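Arginase (Glaciozyma antarctica, PDB 5YNL) probably hydrolyses L-arginine to L-ornithine and urea, as a cold-adapted member of the arginase family from a psychrophilic yeast. Local coordinates at residues 52-60 and 90-99; 197-205 and 219-230. One frame throughout, in Å; residues are numbered along the deposited sequence.

Contact 1: residues 52-60 and 90-99; sequences LATPRTAGI and IENLGWTVDF
Thr96 O accepts the amide N-H of Ala58 (Ala58 N to Thr96 O, 2.8 Å), and Thr57 CA adds a weaker C-H contact at 3.3 Å to Thr96 O. Further backbone bonds (Thr96 N to Arg56 O, Asp98 N to Ala58 O, Ile60 N to Asp98 O) complete a parallel ladder. Thr57 CG2, anti to the backbone N, comes to 3.2 Å from Thr96 O and 4.1 Å from Asp98 CB, and the same rotation (chi1 -45°) turns OG1 back to bond Pro55 O at 2.7 Å. Replacing Thr57 with an alanine would probably leave Pro55 O without that hydroxyl and open a gap beside Thr96 and Asp98. On the other face Ile60 CD1 meets Ile90 CD1 tip to tip at 4.1 Å, and small Ala58 lets its CB approach Ile90 CG2 to 3.8 Å. Arg56 CG lies over one face of the Trp95 indole, toward the rim, Leu52 CD2 meets its edge 3.9 Å from Trp95 CH2, and NE1 is tied to Leu357 O. Gly94, with positive phi, ends the helix in a Schellman motif. Backbone bonds set the register, and apolar side chains seat the end of helix 86-92, part of the beta-alpha-beta connection, on the face carrying Ala58 and Ile60.

Contact 2: residues 197-205 and 219-230; sequences CPVSFLLGL and IKPCLKPERIVY
Leu203 CD2 is wedged among residues of 223-225, 3.9 Å from Leu223 CD2 and 3.7 Å from Pro225 CA. Leu203 CG lies anti to the carbonyl carbon (chi1 -67°), which brings CD2 back toward the partner segment although CB starts out facing away. One turn earlier, Val199 CG1 meets Ile228 CD1 tip to tip at 3.7 Å. Ile228 reaches it with CG1 anti to the backbone N and the chain running on extended (chi2 175°). The two methyls of the branched Val199 also straddle the phenol oxygen, CG2 3.3 Å from Tyr230 OH near the ring plane, and that hydroxyl has a weak hydrogen bond to Ala181 O. A backbone bond runs from Leu223 N to Leu202 O at 3.2 Å, the donor standing 36° out of the carbonyl plane. Gly204, with positive phi, is the C-prime residue of a Schellman motif. Its CA packs 3.5 Å from Pro221 CG, where a side chain would collide with the proline ring.

Behind this shell, Phe166 of helix 158-168 supports Cys222 and Leu223, while Trp176 meets the Tyr230 ring edge-to-face. Val199 shares a backbone bond with Asp182, part of the Asp-Ala-His-Ala-Asp signature that supplies manganese ligands in related arginases. A short helix within the connection between neighbouring parallel strands 173-177 and 228-233, packed on the later part of that connection, fits the alpha/beta fold of the arginase family.

How the contacts relate
Contacts 1 and 2 both reach the same eight-stranded parallel sheet but lie on opposite sides of the chain's centre, their own centres 28 Å apart and their nearest atoms about 18 Å apart. Contact 1 joins the outermost strand 96-99 to 57-63. Contact 2 reaches strand 228-233, one strand in from the other edge, and four strands (147-152, 324-330, 281-286 and 173-177) separate 57-63 from it. Along the chain they follow in series. Contact 2 lies beside Asp182 of the signature that binds manganese in related arginases, so it probably borders the catalytic region. Contact 1, with its centre 18 Å from the chain centre against 13 Å for contact 2, belongs to the sheet's periphery.

Contact 1: residues 52-60 and 90-99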
# COMPACT_ATOMS: atom_id res chain seq x y z
N LEU A 52 10.43 -11.49 8.82
CA LEU A 52 11.54 -10.52 8.78
C LEU A 52 12.91 -11.05 9.21
O LEU A 52 13.01 -12.09 9.86
CB LEU A 52 11.19 -9.27 9.61
CG LEU A 52 10.61 -8.07 8.88
CD1 LEU A 52 10.08 -8.47 7.52
CD2 LEU A 52 9.50 -7.43 9.69
N ALA A 53 13.96 -10.31 8.85
CA ALA A 53 15.34 -10.66 9.20
C ALA A 53 15.67 -10.26 10.64
O ALA A 53 15.33 -9.14 11.08
CB ALA A 53 16.32 -10.02 8.23
N THR A 54 16.36 -11.17 11.33
CA THR A 54 16.64 -11.09 12.76
C THR A 54 17.34 -9.80 13.19
O THR A 54 17.16 -9.37 14.33
CB THR A 54 17.44 -12.30 13.26
N PRO A 55 18.19 -9.23 12.32
CA PRO A 55 18.45 -7.79 12.53
C PRO A 55 17.44 -6.88 11.79
O PRO A 55 17.60 -6.64 10.58
CB PRO A 55 19.89 -7.61 12.03
CG PRO A 55 20.16 -8.78 11.14
CD PRO A 55 19.28 -9.90 11.58
N ARG A 56 16.42 -6.39 12.50
CA ARG A 56 15.28 -5.68 11.88
C ARG A 56 15.62 -4.51 10.94
O ARG A 56 16.19 -3.49 11.36
CB ARG A 56 14.28 -5.19 12.95
CG ARG A 56 13.40 -6.26 13.58
CD ARG A 56 12.88 -7.26 12.55
NE ARG A 56 11.90 -8.20 13.10
CZ ARG A 56 12.20 -9.25 13.86
NH1 ARG A 56 13.45 -9.49 14.20
NH2 ARG A 56 11.23 -10.04 14.31
N THR A 57 15.25 -4.63 9.67
CA THR A 57 15.65 -3.62 8.72
C THR A 57 14.49 -3.06 7.93
O THR A 57 13.68 -3.80 7.37
CB THR A 57 16.71 -4.14 7.76
OG1 THR A 57 17.71 -4.85 8.50
CG2 THR A 57 17.36 -2.97 7.01
N ALA A 58 14.41 -1.72 7.91
CA ALA A 58 13.39 -1.01 7.16
C ALA A 58 13.97 -0.60 5.81
O ALA A 58 14.94 0.14 5.77
CB ALA A 58 12.90 0.24 7.93
N GLY A 59 13.39 -1.11 4.73
CA GLY A 59 13.81 -0.69 3.40
C GLY A 59 13.02 0.55 3.01
O GLY A 59 11.80 0.62 3.22
N ILE A 60 13.71 1.53 2.45
CA ILE A 60 13.03 2.75 2.08
C ILE A 60 13.18 3.03 0.60
O ILE A 60 14.31 3.18 0.10
CB ILE A 60 13.52 3.95 2.93
CG1 ILE A 60 13.04 3.80 4.38
CG2 ILE A 60 13.02 5.27 2.34
CD1 ILE A 60 13.47 4.91 5.27
N ILE A 90 12.36 6.07 12.63
CA ILE A 90 12.39 4.64 12.38
C ILE A 90 13.53 3.99 13.18
O ILE A 90 13.35 2.94 13.81
CB ILE A 90 12.54 4.35 10.86
CG1 ILE A 90 11.24 4.69 10.11
CG2 ILE A 90 12.89 2.90 10.59
CD1 ILE A 90 11.26 4.33 8.63
N GLU A 91 14.69 4.63 13.16
CA GLU A 91 15.84 4.16 13.91
C GLU A 91 15.60 4.19 15.44
O GLU A 91 15.98 3.26 16.14
CB GLU A 91 17.12 4.92 13.47
CG GLU A 91 17.81 4.25 12.25
CD GLU A 91 18.85 5.13 11.53
OE1 GLU A 91 18.80 6.37 11.68
OE2 GLU A 91 19.70 4.57 10.81
N ASN A 92 14.95 5.24 15.94
CA ASN A 92 14.60 5.33 17.36
C ASN A 92 13.71 4.18 17.83
O ASN A 92 13.62 3.90 19.02
CB ASN A 92 13.89 6.65 17.67
CG ASN A 92 14.77 7.87 17.45
OD1 ASN A 92 15.98 7.84 17.71
ND2 ASN A 92 14.17 8.95 16.98
N LEU A 93 13.03 3.52 16.89
CA LEU A 93 12.12 2.43 17.21
C LEU A 93 12.84 1.08 17.15
O LEU A 93 12.20 0.02 17.19
CB LEU A 93 10.93 2.41 16.24
CG LEU A 93 9.95 3.58 16.33
CD1 LEU A 93 8.87 3.52 15.25
CD2 LEU A 93 9.30 3.61 17.71
N GLY A 94 14.17 1.13 17.03
CA GLY A 94 14.97 -0.08 16.99
C GLY A 94 15.19 -0.65 15.60
O GLY A 94 15.81 -1.70 15.45
N TRP A 95 14.70 0.04 14.57
CA TRP A 95 14.92 -0.41 13.19
C TRP A 95 16.23 0.11 12.58
O TRP A 95 16.65 1.25 12.85
CB TRP A 95 13.78 0.09 12.31
CG TRP A 95 12.46 -0.55 12.55
CD1 TRP A 95 11.47 -0.10 13.38
CD2 TRP A 95 11.95 -1.73 11.91
NE1 TRP A 95 10.38 -0.95 13.30
CE2 TRP A 95 10.65 -1.96 12.42
CE3 TRP A 95 12.48 -2.64 10.98
CZ2 TRP A 95 9.88 -3.04 12.03
CZ3 TRP A 95 11.71 -3.70 10.59
CH2 TRP A 95 10.42 -3.90 11.11
N THR A 96 16.87 -0.72 11.74
CA THR A 96 18.01 -0.24 10.93
C THR A 96 17.51 0.16 9.54
O THR A 96 16.65 -0.51 8.95
CB THR A 96 19.15 -1.28 10.83
OG1 THR A 96 20.01 -1.14 11.97
CG2 THR A 96 19.99 -1.05 9.57
N VAL A 97 18.04 1.28 9.05
CA VAL A 97 17.52 1.89 7.83
C VAL A 97 18.40 1.63 6.62
O VAL A 97 19.60 1.92 6.63
CB VAL A 97 17.27 3.39 8.03
CG1 VAL A 97 16.99 4.08 6.71
CG2 VAL A 97 16.11 3.59 8.99
N ASP A 98 17.78 1.07 5.58
CA ASP A 98 18.44 0.88 4.30
C ASP A 98 17.82 1.85 3.30
O ASP A 98 16.80 1.54 2.68
CB ASP A 98 18.24 -0.57 3.84
CG ASP A 98 19.10 -0.93 2.66
OD1 ASP A 98 20.13 -0.25 2.44
OD2 ASP A 98 18.75 -1.91 1.96
N PHE A 99 18.43 3.03 3.18
CA PHE A 99 18.01 4.06 2.24
C PHE A 99 19.17 4.45 1.32
O PHE A 99 20.28 4.70 1.80
CB PHE A 99 17.58 5.30 3.01
CG PHE A 99 17.08 6.41 2.13
CD1 PHE A 99 16.13 6.17 1.14
CD2 PHE A 99 17.53 7.72 2.31
CE1 PHE A 99 15.66 7.22 0.32
CE2 PHE A 99 17.06 8.75 1.52
CZ PHE A 99 16.14 8.51 0.52

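Contact 2: residues 197-205 and 219-230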
# COMPACT_ATOMS: atom_id res chain seq x y z
N CYS A 197 -5.75 2.09 -12.91
CA CYS A 197 -5.61 0.75 -13.47
C CYS A 197 -4.72 -0.30 -12.75
O CYS A 197 -4.73 -1.46 -13.15
CB CYS A 197 -5.19 0.84 -14.95
SG CYS A 197 -6.28 1.87 -15.94
N PRO A 198 -3.98 0.09 -11.69
CA PRO A 198 -2.94 -0.85 -11.26
C PRO A 198 -3.46 -2.19 -10.75
O PRO A 198 -2.74 -3.19 -10.84
CB PRO A 198 -2.27 -0.11 -10.09
CG PRO A 198 -3.33 0.75 -9.53
CD PRO A 198 -4.09 1.23 -10.75
N VAL A 199 -4.67 -2.22 -10.22
CA VAL A 199 -5.18 -3.47 -9.67
C VAL A 199 -5.55 -4.42 -10.80
O VAL A 199 -5.38 -5.63 -10.70
CB VAL A 199 -6.35 -3.23 -8.70
CG1 VAL A 199 -6.64 -4.49 -7.89
CG2 VAL A 199 -6.03 -2.10 -7.76
N SER A 200 -6.03 -3.85 -11.91
CA SER A 200 -6.44 -4.63 -13.06
C SER A 200 -5.27 -5.40 -13.68
O SER A 200 -5.47 -6.45 -14.29
CB SER A 200 -7.14 -3.74 -14.09
OG SER A 200 -6.22 -2.92 -14.80
N PHE A 201 -4.05 -4.88 -13.52
CA PHE A 201 -2.87 -5.57 -14.04
C PHE A 201 -2.43 -6.65 -13.05
O PHE A 201 -2.07 -7.75 -13.44
CB PHE A 201 -1.71 -4.58 -14.28
CG PHE A 201 -1.91 -3.65 -15.46
CD1 PHE A 201 -2.77 -2.55 -15.38
CD2 PHE A 201 -1.21 -3.85 -16.64
CE1 PHE A 201 -2.94 -1.69 -16.47
CE2 PHE A 201 -1.38 -3.00 -17.74
CZ PHE A 201 -2.24 -1.92 -17.64
N LEU A 202 -2.44 -6.32 -11.76
CA LEU A 202 -2.04 -7.28 -10.73
C LEU A 202 -2.98 -8.49 -10.69
O LEU A 202 -2.56 -9.61 -10.39
CB LEU A 202 -1.97 -6.61 -9.37
CG LEU A 202 -1.01 -5.42 -9.34
CD1 LEU A 202 -1.26 -4.58 -8.09
CD2 LEU A 202 0.45 -5.86 -9.43
N LEU A 203 -4.26 -8.25 -10.99
CA LEU A 203 -5.24 -9.32 -11.00
C LEU A 203 -5.11 -10.09 -12.32
O LEU A 203 -5.51 -11.25 -12.42
CB LEU A 203 -6.66 -8.78 -10.81
CG LEU A 203 -6.91 -8.17 -9.43
CD1 LEU A 203 -8.09 -7.23 -9.48
CD2 LEU A 203 -7.17 -9.28 -8.38
N GLY A 204 -4.53 -9.43 -13.31
CA GLY A 204 -4.29 -10.06 -14.59
C GLY A 204 -5.52 -10.12 -15.46
O GLY A 204 -6.20 -11.14 -15.52
N LEU A 205 -5.81 -9.02 -16.14
CA LEU A 205 -6.81 -9.03 -17.20
C LEU A 205 -6.42 -8.01 -18.25
O LEU A 205 -7.23 -7.67 -19.12
CB LEU A 205 -8.24 -8.81 -16.66
CG LEU A 205 -8.64 -7.78 -15.60
CD1 LEU A 205 -8.17 -8.15 -14.20
CD2 LEU A 205 -8.19 -6.38 -15.97
N ILE A 219 5.07 -7.59 -15.82
CA ILE A 219 4.02 -7.82 -14.85
C ILE A 219 3.38 -9.19 -15.00
O ILE A 219 2.75 -9.49 -16.02
CB ILE A 219 2.92 -6.74 -14.91
CG1 ILE A 219 3.49 -5.39 -14.45
CG2 ILE A 219 1.74 -7.14 -14.04
CD1 ILE A 219 2.47 -4.27 -14.44
N LYS A 220 3.55 -10.02 -13.98
CA LYS A 220 2.78 -11.25 -13.87
C LYS A 220 1.65 -10.98 -12.88
O LYS A 220 1.84 -10.26 -11.89
CB LYS A 220 3.65 -12.41 -13.38
N PRO A 221 0.45 -11.51 -13.18
CA PRO A 221 -0.68 -11.41 -12.25
C PRO A 221 -0.32 -12.15 -10.97
O PRO A 221 -0.35 -13.38 -10.95
CB PRO A 221 -1.79 -12.16 -12.98
CG PRO A 221 -1.42 -12.13 -14.42
CD PRO A 221 0.08 -12.15 -14.46
N CYS A 222 0.04 -11.41 -9.93
CA CYS A 222 0.52 -12.05 -8.71
C CYS A 222 -0.52 -11.99 -7.59
O CYS A 222 -0.26 -12.44 -6.47
CB CYS A 222 1.83 -11.40 -8.27
SG CYS A 222 1.72 -9.61 -7.94
N LEU A 223 -1.69 -11.44 -7.90
CA LEU A 223 -2.72 -11.17 -6.90
C LEU A 223 -4.06 -11.84 -7.23
O LEU A 223 -4.72 -11.46 -8.20
CB LEU A 223 -2.95 -9.67 -6.76
CG LEU A 223 -3.95 -9.28 -5.67
CD1 LEU A 223 -3.30 -9.33 -4.30
CD2 LEU A 223 -4.54 -7.90 -5.93
N LYS A 224 -4.45 -12.82 -6.43
CA LYS A 224 -5.77 -13.43 -6.52
C LYS A 224 -6.80 -12.46 -5.92
O LYS A 224 -6.51 -11.78 -4.94
CB LYS A 224 -5.78 -14.76 -5.76
CG LYS A 224 -5.04 -15.92 -6.45
CD LYS A 224 -4.44 -16.90 -5.42
CE LYS A 224 -4.02 -18.25 -6.03
NZ LYS A 224 -5.14 -19.23 -6.25
N PRO A 225 -8.01 -12.40 -6.51
CA PRO A 225 -9.06 -11.48 -6.06
C PRO A 225 -9.53 -11.71 -4.62
O PRO A 225 -10.19 -10.83 -4.05
CB PRO A 225 -10.22 -11.78 -7.03
CG PRO A 225 -9.94 -13.18 -7.57
CD PRO A 225 -8.44 -13.20 -7.68
N GLU A 226 -9.23 -12.86 -4.04
CA GLU A 226 -9.61 -13.12 -2.65
C GLU A 226 -8.48 -12.72 -1.71
O GLU A 226 -8.58 -12.91 -0.49
CB GLU A 226 -9.93 -14.59 -2.46
CG GLU A 226 -8.71 -15.46 -2.62
CD GLU A 226 -8.76 -16.33 -3.85
OE1 GLU A 226 -9.44 -15.95 -4.84
OE2 GLU A 226 -8.11 -17.39 -3.83
N ARG A 227 -7.39 -12.19 -2.27
CA ARG A 227 -6.25 -11.77 -1.46
C ARG A 227 -6.23 -10.24 -1.27
O ARG A 227 -5.43 -9.72 -0.50
CB ARG A 227 -4.94 -12.27 -2.10
CG ARG A 227 -4.23 -13.46 -1.41
CD ARG A 227 -5.12 -14.67 -1.19
NE ARG A 227 -5.69 -14.68 0.17
CZ ARG A 227 -6.35 -15.72 0.69
NH1 ARG A 227 -6.53 -16.83 -0.01
NH2 ARG A 227 -6.84 -15.64 1.93
N ILE A 228 -7.12 -9.53 -1.94
CA ILE A 228 -7.20 -8.08 -1.78
C ILE A 228 -8.45 -7.64 -1.01
O ILE A 228 -9.53 -8.22 -1.20
CB ILE A 228 -7.06 -7.31 -3.13
CG1 ILE A 228 -7.27 -5.80 -2.94
CG2 ILE A 228 -7.98 -7.91 -4.20
CD1 ILE A 228 -7.04 -4.94 -4.20
N VAL A 229 -8.28 -6.64 -0.14
CA VAL A 229 -9.42 -6.01 0.53
C VAL A 229 -9.26 -4.49 0.53
O VAL A 229 -8.13 -3.96 0.68
CB VAL A 229 -9.67 -6.61 1.96
CG1 VAL A 229 -8.53 -6.29 2.91
CG2 VAL A 229 -11.00 -6.13 2.54
N TYR A 230 -10.37 -3.79 0.33
CA TYR A 230 -10.39 -2.34 0.22
C TYR A 230 -11.04 -1.73 1.47
O TYR A 230 -12.12 -2.17 1.92
CB TYR A 230 -11.20 -1.92 -1.00
CG TYR A 230 -10.55 -2.13 -2.34
CD1 TYR A 230 -9.63 -1.23 -2.84
CD2 TYR A 230 -10.89 -3.21 -3.14
CE1 TYR A 230 -9.04 -1.41 -4.08
CE2 TYR A 230 -10.29 -3.40 -4.39
CZ TYR A 230 -9.37 -2.49 -4.84
OH TYR A 230 -8.77 -2.66 -6.07